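Local coordinates for protein glucanase (Clostridium thermocellum, PDB 5GXX) that probably hydrolyses internal beta-1,4-glucosidic bonds of cellulose as a family 9 endoglucanase of the cellulosome, at residues 53-58 with 116-121; 122-127 with 363-368; 49-54 with 409-414. The protein carries 1 engineered substitution. One frame throughout, in Å; residues are numbered along the deposited sequence.

Contact 1: residues 53-58 with 116-121; sequences DHVKFN and AADHKW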
loop_
_atom_site.group_PDB
_atom_site.type_symbol
_atom_site.label_atom_id
_atom_site.label_comp_id
_atom_site.label_asym_id
_atom_site.label_seq_id
_atom_site.Cartn_x
_atom_site.Cartn_y
_atom_site.Cartn_z
ATOM N N ASP A 53 29.292 9.918 -1.192
ATOM C CA ASP A 53 28.654 8.843 -1.937
ATOM C C ASP A 53 29.510 7.588 -1.901
ATOM O O ASP A 53 30.465 7.480 -1.136
ATOM C CB ASP A 53 28.415 9.287 -3.389
ATOM C CG ASP A 53 29.697 9.598 -4.138
ATOM O OD1 ASP A 53 30.755 9.672 -3.471
ATOM O OD2 ASP A 53 29.649 9.741 -5.393
ATOM N N HIS A 54 29.181 6.620 -2.747
ATOM C CA HIS A 54 29.925 5.372 -2.733
ATOM C C HIS A 54 30.445 4.942 -4.109
ATOM O O HIS A 54 30.797 3.783 -4.332
ATOM C CB HIS A 54 29.125 4.269 -2.019
ATOM C CG HIS A 54 28.742 4.649 -0.622
ATOM N ND1 HIS A 54 27.462 5.003 -0.258
ATOM C CD2 HIS A 54 29.508 4.828 0.482
ATOM C CE1 HIS A 54 27.446 5.346 1.019
ATOM N NE2 HIS A 54 28.677 5.252 1.489
ATOM N N VAL A 55 30.526 5.889 -5.032
ATOM C CA VAL A 55 31.107 5.617 -6.338
ATOM C C VAL A 55 32.626 5.718 -6.268
ATOM O O VAL A 55 33.154 6.577 -5.561
ATOM C CB VAL A 55 30.580 6.606 -7.396
ATOM C CG1 VAL A 55 31.121 6.246 -8.794
ATOM C CG2 VAL A 55 29.064 6.598 -7.422
ATOM N N LYS A 56 33.319 4.844 -6.995
ATOM C CA LYS A 56 34.749 4.983 -7.235
ATOM C C LYS A 56 34.900 5.619 -8.622
ATOM O O LYS A 56 34.678 4.993 -9.669
ATOM C CB LYS A 56 35.479 3.636 -7.072
ATOM C CG LYS A 56 35.214 2.917 -5.754
ATOM C CD LYS A 56 36.009 1.615 -5.689
ATOM C CE LYS A 56 35.551 0.760 -4.544
ATOM N NZ LYS A 56 36.328 -0.503 -4.556
ATOM N N PHE A 57 35.223 6.909 -8.631
ATOM C CA PHE A 57 35.416 7.679 -9.858
ATOM C C PHE A 57 36.913 7.857 -10.065
ATOM O O PHE A 57 37.528 8.661 -9.368
ATOM C CB PHE A 57 34.798 9.078 -9.773
ATOM C CG PHE A 57 33.298 9.135 -9.943
ATOM C CD1 PHE A 57 32.707 8.845 -11.163
ATOM C CD2 PHE A 57 32.487 9.634 -8.920
ATOM C CE1 PHE A 57 31.326 8.981 -11.327
ATOM C CE2 PHE A 57 31.106 9.770 -9.064
ATOM C CZ PHE A 57 30.518 9.446 -10.289
ATOM N N ASN A 58 37.517 7.128 -10.995
ATOM C CA ASN A 58 38.976 7.079 -11.050
ATOM C C ASN A 58 39.672 8.387 -11.403
ATOM O O ASN A 58 40.827 8.553 -11.023
ATOM C CB ASN A 58 39.475 6.008 -12.034
ATOM C CG ASN A 58 39.380 4.594 -11.495
ATOM O OD1 ASN A 58 38.498 4.281 -10.697
ATOM N ND2 ASN A 58 40.317 3.737 -11.919
ATOM N N ALA A 116 24.071 7.802 -10.874
ATOM C CA ALA A 116 22.666 8.070 -10.601
ATOM C C ALA A 116 22.037 7.100 -9.605
ATOM O O ALA A 116 21.336 7.526 -8.682
ATOM C CB ALA A 116 21.867 8.089 -11.895
ATOM N N ALA A 117 22.302 5.813 -9.800
ATOM C CA ALA A 117 21.847 4.785 -8.867
ATOM C C ALA A 117 22.417 4.987 -7.463
ATOM O O ALA A 117 21.680 4.927 -6.478
ATOM C CB ALA A 117 22.198 3.387 -9.392
ATOM N N ASP A 118 23.720 5.242 -7.381
ATOM C CA ASP A 118 24.375 5.467 -6.089
ATOM C C ASP A 118 23.771 6.668 -5.341
ATOM O O ASP A 118 23.439 6.583 -4.153
ATOM C CB ASP A 118 25.888 5.613 -6.317
ATOM C CG ASP A 118 26.693 5.582 -5.027
ATOM O OD1 ASP A 118 26.760 6.644 -4.354
ATOM O OD2 ASP A 118 27.228 4.498 -4.707
ATOM N N HIS A 119 23.633 7.791 -6.033
ATOM C CA HIS A 119 23.221 9.042 -5.409
ATOM C C HIS A 119 21.761 9.065 -5.002
ATOM O O HIS A 119 21.377 9.810 -4.101
ATOM C CB HIS A 119 23.557 10.207 -6.345
ATOM C CG HIS A 119 25.030 10.417 -6.489
ATOM N ND1 HIS A 119 25.563 11.465 -7.204
ATOM C CD2 HIS A 119 26.079 9.719 -5.994
ATOM C CE1 HIS A 119 26.883 11.400 -7.153
ATOM N NE2 HIS A 119 27.220 10.358 -6.416
ATOM N N LYS A 120 20.953 8.203 -5.614
ATOM C CA LYS A 120 19.532 8.191 -5.281
ATOM C C LYS A 120 19.261 7.646 -3.876
ATOM O O LYS A 120 18.212 7.914 -3.285
ATOM C CB LYS A 120 18.797 7.368 -6.335
ATOM C CG LYS A 120 17.317 7.631 -6.425
ATOM C CD LYS A 120 16.742 6.813 -7.583
ATOM C CE LYS A 120 15.266 6.498 -7.382
ATOM N NZ LYS A 120 14.493 7.691 -6.922
ATOM N N TRP A 121 20.229 6.918 -3.322
ATOM C CA TRP A 121 20.061 6.237 -2.039
ATOM C C TRP A 121 20.967 6.885 -0.997
ATOM O O TRP A 121 22.114 7.225 -1.298
ATOM C CB TRP A 121 20.404 4.753 -2.190
ATOM C CG TRP A 121 20.341 3.946 -0.919
ATOM C CD1 TRP A 121 19.221 3.472 -0.299
ATOM C CD2 TRP A 121 21.453 3.521 -0.124
ATOM N NE1 TRP A 121 19.569 2.765 0.832
ATOM C CE2 TRP A 121 20.933 2.785 0.965
ATOM C CE3 TRP A 121 22.842 3.695 -0.227
ATOM C CZ2 TRP A 121 21.747 2.211 1.945
ATOM C CZ3 TRP A 121 23.648 3.123 0.745
ATOM C CH2 TRP A 121 23.098 2.387 1.814
HETATM O O HOH W 1 25.375 6.031 -2.003
#
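His-119 reaches from the last turn of helix 115-120 to Asp-53, and its NE2 donates to OD2 over 2.7 Å with an N-H...O angle of 164°. The acceptor lies close to the imidazole plane and is met on the anti side of the carboxylate, whose own plane is turned 48° from the ring. Asp-53 presents this oxygen because a chi1 of 62° tucks CG in between the two main-chain branches; its other oxygen, OD1, accepts from Ala-51 N, so both ends of the carboxylate are engaged. One helical position earlier, Asp-118 serves the backbone: its OD1 takes the N-H of His-54 at 2.9 Å, on the syn side, while OD2 lies 3.3 Å from His-54 CB. Against this side chain the CG2 methyl of Val-55 packs, 3.5 Å from Asp-118 CB. A water joins His-54 ND1 to Asp-118 O, and the far nitrogen of that imidazole, NE2, is hydrogen-bonded to Thr-365. A bound Tris molecule lies about 3 Å from the His-119 side chain at the nearest atoms. The His-carboxylate pair probably lines the active-site cleft, as the Tris suggests, where the family 9 DAGD sequence runs past a helix end.

Contact 2: residues 122-127 with 363-368; sequences WGSAEV and HRTAHG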
loop_
_atom_site.group_PDB
_atom_site.type_symbol
_atom_site.label_atom_id
_atom_site.label_comp_id
_atom_site.label_asym_id
_atom_site.label_seq_id
_atom_site.Cartn_x
_atom_site.Cartn_y
_atom_site.Cartn_z
ATOM N N TRP A 122 20.442 7.016 0.217
ATOM C CA TRP A 122 21.125 7.663 1.339
ATOM C C TRP A 122 21.276 6.615 2.446
ATOM O O TRP A 122 20.292 6.183 3.041
ATOM C CB TRP A 122 20.346 8.893 1.840
ATOM C CG TRP A 122 21.204 9.783 2.708
ATOM C CD1 TRP A 122 21.328 9.733 4.068
ATOM C CD2 TRP A 122 22.103 10.806 2.262
ATOM N NE1 TRP A 122 22.221 10.692 4.503
ATOM C CE2 TRP A 122 22.718 11.358 3.410
ATOM C CE3 TRP A 122 22.439 11.325 1.004
ATOM C CZ2 TRP A 122 23.645 12.406 3.333
ATOM C CZ3 TRP A 122 23.361 12.361 0.932
ATOM C CH2 TRP A 122 23.975 12.863 2.080
ATOM N N GLY A 123 22.500 6.169 2.699
ATOM C CA GLY A 123 22.749 5.186 3.746
ATOM C C GLY A 123 24.223 4.833 3.775
ATOM O O GLY A 123 25.004 5.350 2.975
ATOM N N SER A 124 24.592 3.944 4.691
ATOM C CA SER A 124 25.988 3.679 5.019
ATOM C C SER A 124 26.634 2.681 4.062
ATOM O O SER A 124 25.991 1.724 3.602
ATOM C CB SER A 124 26.093 3.182 6.466
ATOM O OG SER A 124 25.667 4.207 7.360
ATOM N N ALA A 125 27.915 2.911 3.784
ATOM C CA ALA A 125 28.708 2.088 2.879
ATOM C C ALA A 125 28.531 0.586 3.105
ATOM O O ALA A 125 28.360 -0.179 2.158
ATOM C CB ALA A 125 30.199 2.455 3.013
ATOM N N GLU A 126 28.567 0.174 4.368
ATOM C CA GLU A 126 28.629 -1.244 4.707
ATOM C C GLU A 126 27.354 -2.023 4.378
ATOM O O GLU A 126 27.378 -3.262 4.357
ATOM C CB GLU A 126 28.951 -1.416 6.188
ATOM C CG GLU A 126 30.332 -0.937 6.645
ATOM C CD GLU A 126 30.439 0.569 6.844
ATOM O OE1 GLU A 126 29.417 1.301 6.778
ATOM O OE2 GLU A 126 31.598 1.023 7.047
ATOM N N VAL A 127 26.254 -1.316 4.144
ATOM C CA VAL A 127 24.984 -1.993 3.860
ATOM C C VAL A 127 24.471 -1.752 2.439
ATOM O O VAL A 127 23.401 -2.250 2.087
ATOM C CB VAL A 127 23.892 -1.649 4.914
ATOM C CG1 VAL A 127 24.331 -2.158 6.299
ATOM C CG2 VAL A 127 23.605 -0.160 4.931
ATOM N N HIS A 363 27.443 13.761 3.716
ATOM C CA HIS A 363 28.239 12.531 3.719
ATOM C C HIS A 363 27.404 11.436 4.373
ATOM O O HIS A 363 27.048 11.511 5.559
ATOM C CB HIS A 363 29.565 12.749 4.469
ATOM C CG HIS A 363 30.544 11.632 4.301
ATOM N ND1 HIS A 363 30.412 10.424 4.963
ATOM C CD2 HIS A 363 31.673 11.538 3.563
ATOM C CE1 HIS A 363 31.414 9.634 4.624
ATOM N NE2 HIS A 363 32.198 10.290 3.785
ATOM N N ARG A 364 27.067 10.427 3.575
ATOM C CA ARG A 364 26.114 9.396 3.988
ATOM C C ARG A 364 26.568 8.561 5.181
ATOM O O ARG A 364 25.829 8.371 6.150
ATOM C CB ARG A 364 25.870 8.467 2.795
ATOM C CG ARG A 364 24.897 9.062 1.785
ATOM C CD ARG A 364 25.054 8.370 0.446
ATOM N NE ARG A 364 24.220 8.906 -0.635
ATOM C CZ ARG A 364 24.550 9.957 -1.380
ATOM N NH1 ARG A 364 25.684 10.617 -1.167
ATOM N NH2 ARG A 364 23.723 10.385 -2.333
ATOM N N THR A 365 27.802 8.081 5.105
ATOM C CA THR A 365 28.254 7.144 6.118
ATOM C C THR A 365 28.604 7.862 7.409
ATOM O O THR A 365 28.367 7.305 8.487
ATOM C CB THR A 365 29.381 6.250 5.582
ATOM O OG1 THR A 365 28.884 5.521 4.451
ATOM C CG2 THR A 365 29.825 5.219 6.622
ATOM N N ALA A 366 29.056 9.113 7.323
ATOM C CA ALA A 366 29.289 9.866 8.560
ATOM C C ALA A 366 27.982 10.226 9.260
ATOM O O ALA A 366 27.926 10.356 10.486
ATOM C CB ALA A 366 30.097 11.127 8.290
ATOM N N HIS A 367 26.918 10.395 8.479
ATOM C CA HIS A 367 25.595 10.711 8.993
ATOM C C HIS A 367 25.026 9.555 9.815
ATOM O O HIS A 367 24.625 9.761 10.967
ATOM C CB HIS A 367 24.685 11.086 7.821
ATOM C CG HIS A 367 23.272 11.388 8.209
ATOM N ND1 HIS A 367 22.205 11.114 7.379
ATOM C CD2 HIS A 367 22.746 11.928 9.335
ATOM C CE1 HIS A 367 21.083 11.480 7.976
ATOM N NE2 HIS A 367 21.385 11.978 9.163
ATOM N N GLY A 368 24.973 8.376 9.202
ATOM C CA GLY A 368 24.492 7.189 9.895
ATOM C C GLY A 368 22.980 7.081 9.984
ATOM O O GLY A 368 22.448 6.822 11.060
HETATM O O HOH W 2 23.941 6.487 6.632
HETATM O O HOH W 3 27.385 4.876 9.233
#
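The short, N-capped helix 364-367 is fastened to the loop 122-127 chiefly through Arg-364 and Trp-122, in the family 9 domain. His-363 caps the helix, its ND1 accepting from Ala-366 N. Arg-364 CG stands over the six-membered ring of Trp-122, 3.4 Å from its centroid and 14° off the normal, a CH-pi contact. Farther along, the guanidinium passes the CE3-CZ3 rim of the indole, the planes 38° apart; Trp-122 CE3 lies over the guanidinium face, 3.5 Å from Arg-364 CZ. The indole is also held at its rim: NE1 donates to His-367 ND1 at 2.9 Å. A chi1 of 178° swings the His-367 ring away from its own N-H and brings ND1 to the indole, so that the two rings meet rim to rim. Farther along the loop, Ala-125 N donates to Thr-365 OG1 over 2.9 Å, and Ser-124 OG reaches the helix through two waters, one bound to Arg-364 O and the other to Thr-365 O. A buried arginine, probably positively charged, is satisfied by three main-chain carbonyls, those of Trp-121, His-119 and Gly-52, while Trp-122 packs against its chain and one face of its guanidinium. Because His-367 accepts at ND1 while NE2 is bonded to Pro-377 O, its imidazole is probably neutral, with the proton on NE2.

Contact 3: residues 49-54 with 409-414; sequences YDAGDH and EVACDY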
loop_
_atom_site.group_PDB
_atom_site.type_symbol
_atom_site.label_atom_id
_atom_site.label_comp_id
_atom_site.label_asym_id
_atom_site.label_seq_id
_atom_site.Cartn_x
_atom_site.Cartn_y
_atom_site.Cartn_z
ATOM N N TYR A 49 35.933 5.844 -1.879
ATOM C CA TYR A 49 34.667 6.444 -2.316
ATOM C C TYR A 49 34.941 7.910 -2.606
ATOM O O TYR A 49 35.762 8.558 -1.929
ATOM C CB TYR A 49 33.571 6.296 -1.259
ATOM C CG TYR A 49 33.376 4.856 -0.879
ATOM C CD1 TYR A 49 33.107 3.906 -1.860
ATOM C CD2 TYR A 49 33.476 4.439 0.447
ATOM C CE1 TYR A 49 32.939 2.576 -1.539
ATOM C CE2 TYR A 49 33.291 3.110 0.789
ATOM C CZ TYR A 49 33.020 2.187 -0.209
ATOM O OH TYR A 49 32.904 0.861 0.140
ATOM N N ASP A 50 34.271 8.462 -3.610
ATOM C CA ASP A 50 34.670 9.788 -4.068
ATOM C C ASP A 50 34.375 10.922 -3.084
ATOM O O ASP A 50 35.253 11.748 -2.775
ATOM C CB ASP A 50 34.001 10.100 -5.408
ATOM C CG ASP A 50 34.385 11.469 -5.917
ATOM O OD1 ASP A 50 35.581 11.679 -6.232
ATOM O OD2 ASP A 50 33.480 12.337 -5.978
ATOM N N ALA A 51 33.154 10.938 -2.576
ATOM C CA ALA A 51 32.669 12.109 -1.867
ATOM C C ALA A 51 31.819 11.594 -0.709
ATOM O O ALA A 51 32.297 10.732 0.032
ATOM C CB ALA A 51 31.912 13.068 -2.789
ATOM N N GLY A 52 30.607 12.104 -0.522
ATOM C CA GLY A 52 29.713 11.548 0.498
ATOM C C GLY A 52 28.838 10.440 -0.051
ATOM O O GLY A 52 27.848 10.054 0.569
ATOM N N ASP A 53 29.292 9.918 -1.192
ATOM C CA ASP A 53 28.654 8.843 -1.937
ATOM C C ASP A 53 29.510 7.588 -1.901
ATOM O O ASP A 53 30.465 7.480 -1.136
ATOM C CB ASP A 53 28.415 9.287 -3.389
ATOM C CG ASP A 53 29.697 9.598 -4.138
ATOM O OD1 ASP A 53 30.755 9.672 -3.471
ATOM O OD2 ASP A 53 29.649 9.741 -5.393
ATOM N N HIS A 54 29.181 6.620 -2.747
ATOM C CA HIS A 54 29.925 5.372 -2.733
ATOM C C HIS A 54 30.445 4.942 -4.109
ATOM O O HIS A 54 30.797 3.783 -4.332
ATOM C CB HIS A 54 29.125 4.269 -2.019
ATOM C CG HIS A 54 28.742 4.649 -0.622
ATOM N ND1 HIS A 54 27.462 5.003 -0.258
ATOM C CD2 HIS A 54 29.508 4.828 0.482
ATOM C CE1 HIS A 54 27.446 5.346 1.019
ATOM N NE2 HIS A 54 28.677 5.252 1.489
ATOM N N GLU A 409 29.228 19.890 0.487
ATOM C CA GLU A 409 29.916 18.816 -0.231
ATOM C C GLU A 409 31.290 18.556 0.385
ATOM O O GLU A 409 31.929 19.483 0.893
ATOM C CB GLU A 409 30.034 19.127 -1.736
ATOM C CG GLU A 409 30.672 18.032 -2.601
ATOM C CD GLU A 409 29.946 16.704 -2.589
ATOM O OE1 GLU A 409 29.526 16.201 -1.523
ATOM O OE2 GLU A 409 29.809 16.105 -3.675
ATOM N N VAL A 410 31.693 17.294 0.368
ATOM C CA VAL A 410 33.028 16.868 0.799
ATOM C C VAL A 410 33.546 15.881 -0.243
ATOM O O VAL A 410 32.753 15.164 -0.858
ATOM C CB VAL A 410 33.004 16.212 2.218
ATOM C CG1 VAL A 410 32.720 17.263 3.292
ATOM C CG2 VAL A 410 32.001 15.052 2.268
ATOM N N ALA A 411 34.853 15.833 -0.491
ATOM C CA ALA A 411 35.347 14.904 -1.512
ATOM C C ALA A 411 36.848 14.718 -1.431
ATOM O O ALA A 411 37.571 15.561 -0.900
ATOM C CB ALA A 411 34.944 15.409 -2.909
ATOM N N CYS A 412 37.313 13.617 -2.004
ATOM C CA CYS A 412 38.742 13.348 -2.136
ATOM C C CYS A 412 39.493 14.540 -2.720
ATOM O O CYS A 412 40.517 14.953 -2.172
ATOM C CB CYS A 412 38.984 12.112 -3.010
ATOM S SG CYS A 412 38.443 10.544 -2.283
ATOM N N ASP A 413 39.000 15.097 -3.829
ATOM C CA ASP A 413 39.736 16.159 -4.503
ATOM C C ASP A 413 39.697 17.465 -3.696
ATOM O O ASP A 413 40.607 18.291 -3.807
ATOM C CB ASP A 413 39.212 16.354 -5.927
ATOM C CG ASP A 413 37.950 17.195 -5.972
ATOM O OD1 ASP A 413 36.862 16.671 -5.637
ATOM O OD2 ASP A 413 38.053 18.381 -6.368
ATOM N N TYR A 414 38.672 17.644 -2.864
ATOM C CA TYR A 414 38.563 18.832 -2.011
ATOM C C TYR A 414 39.728 18.815 -1.027
ATOM O O TYR A 414 40.313 19.854 -0.721
ATOM C CB TYR A 414 37.256 18.789 -1.220
ATOM C CG TYR A 414 36.017 19.252 -1.949
ATOM C CD1 TYR A 414 35.925 19.174 -3.331
ATOM C CD2 TYR A 414 34.916 19.702 -1.232
ATOM C CE1 TYR A 414 34.775 19.554 -3.997
ATOM C CE2 TYR A 414 33.765 20.118 -1.888
ATOM C CZ TYR A 414 33.710 20.053 -3.265
ATOM O OH TYR A 414 32.571 20.429 -3.950
HETATM O O HOH W 4 36.957 13.920 -5.438
HETATM O O HOH W 5 28.517 13.912 -1.170
#
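The carboxylate of Glu-409 approaches the methyl group of Ala-51, with OE2 3.8 Å from CB, while two aromatic rings flank the junction. On one face of Tyr-414, displaced toward the rim, lies the methyl of Ala-411, and Asp-413 OD2 is at that ring's edge; His-54 CD2 lies over one face of Tyr-49, offset toward the rim, the imidazole turning its edge to it. Between them the backbones meet tightly. Cys-412 N donates to Asp-50 O at 2.9 Å, with an N-H...O angle of 170°. Ala-51 CB is pressed to 3.0 Å from Val-410 O, a buried carbonyl that finds no hydrogen-bonding partner, and stands 3.8 Å from Ala-411 CB. Two waters extend the junction: one links Asp-50 OD1 to Asp-413 N and OD1, the other accepts from Gly-52 N and donates to Glu-409 OE1. The bend of the Glu-409 chain at chi2 (60°) folds its carboxylate back, so that OE1 also accepts from Val-410 N. OE2 is hydrogen-bonded to a bound Tris molecule, while Asp-50 OD2 is held by Tyr-191. Such a meeting of the DAGD loop with a glutamate ahead of helix 412-429 is consistent with the acidic active-site cleft of family 9 glycoside hydrolases.

All three contacts are largely buried in the family 9 domain, illustrating how chain segments far apart in sequence converge. Contacts 1 and 3 share Asp-53 and His-54, and each sends a partly exposed side chain, His-119 or Glu-409, toward the bound Tris, so that these two border one pocket. Both are polar, but contact 1 relies on carboxylate bonds, whereas contact 3 relies on a backbone bond and waters. Contact 2 differs, being built largely on aromatic and arginine packing, and has no side chain noted at the Tris. Through Arg-364 and Thr-365 it joins on to residues of both other contacts, and so adjoins the 49-54 loop.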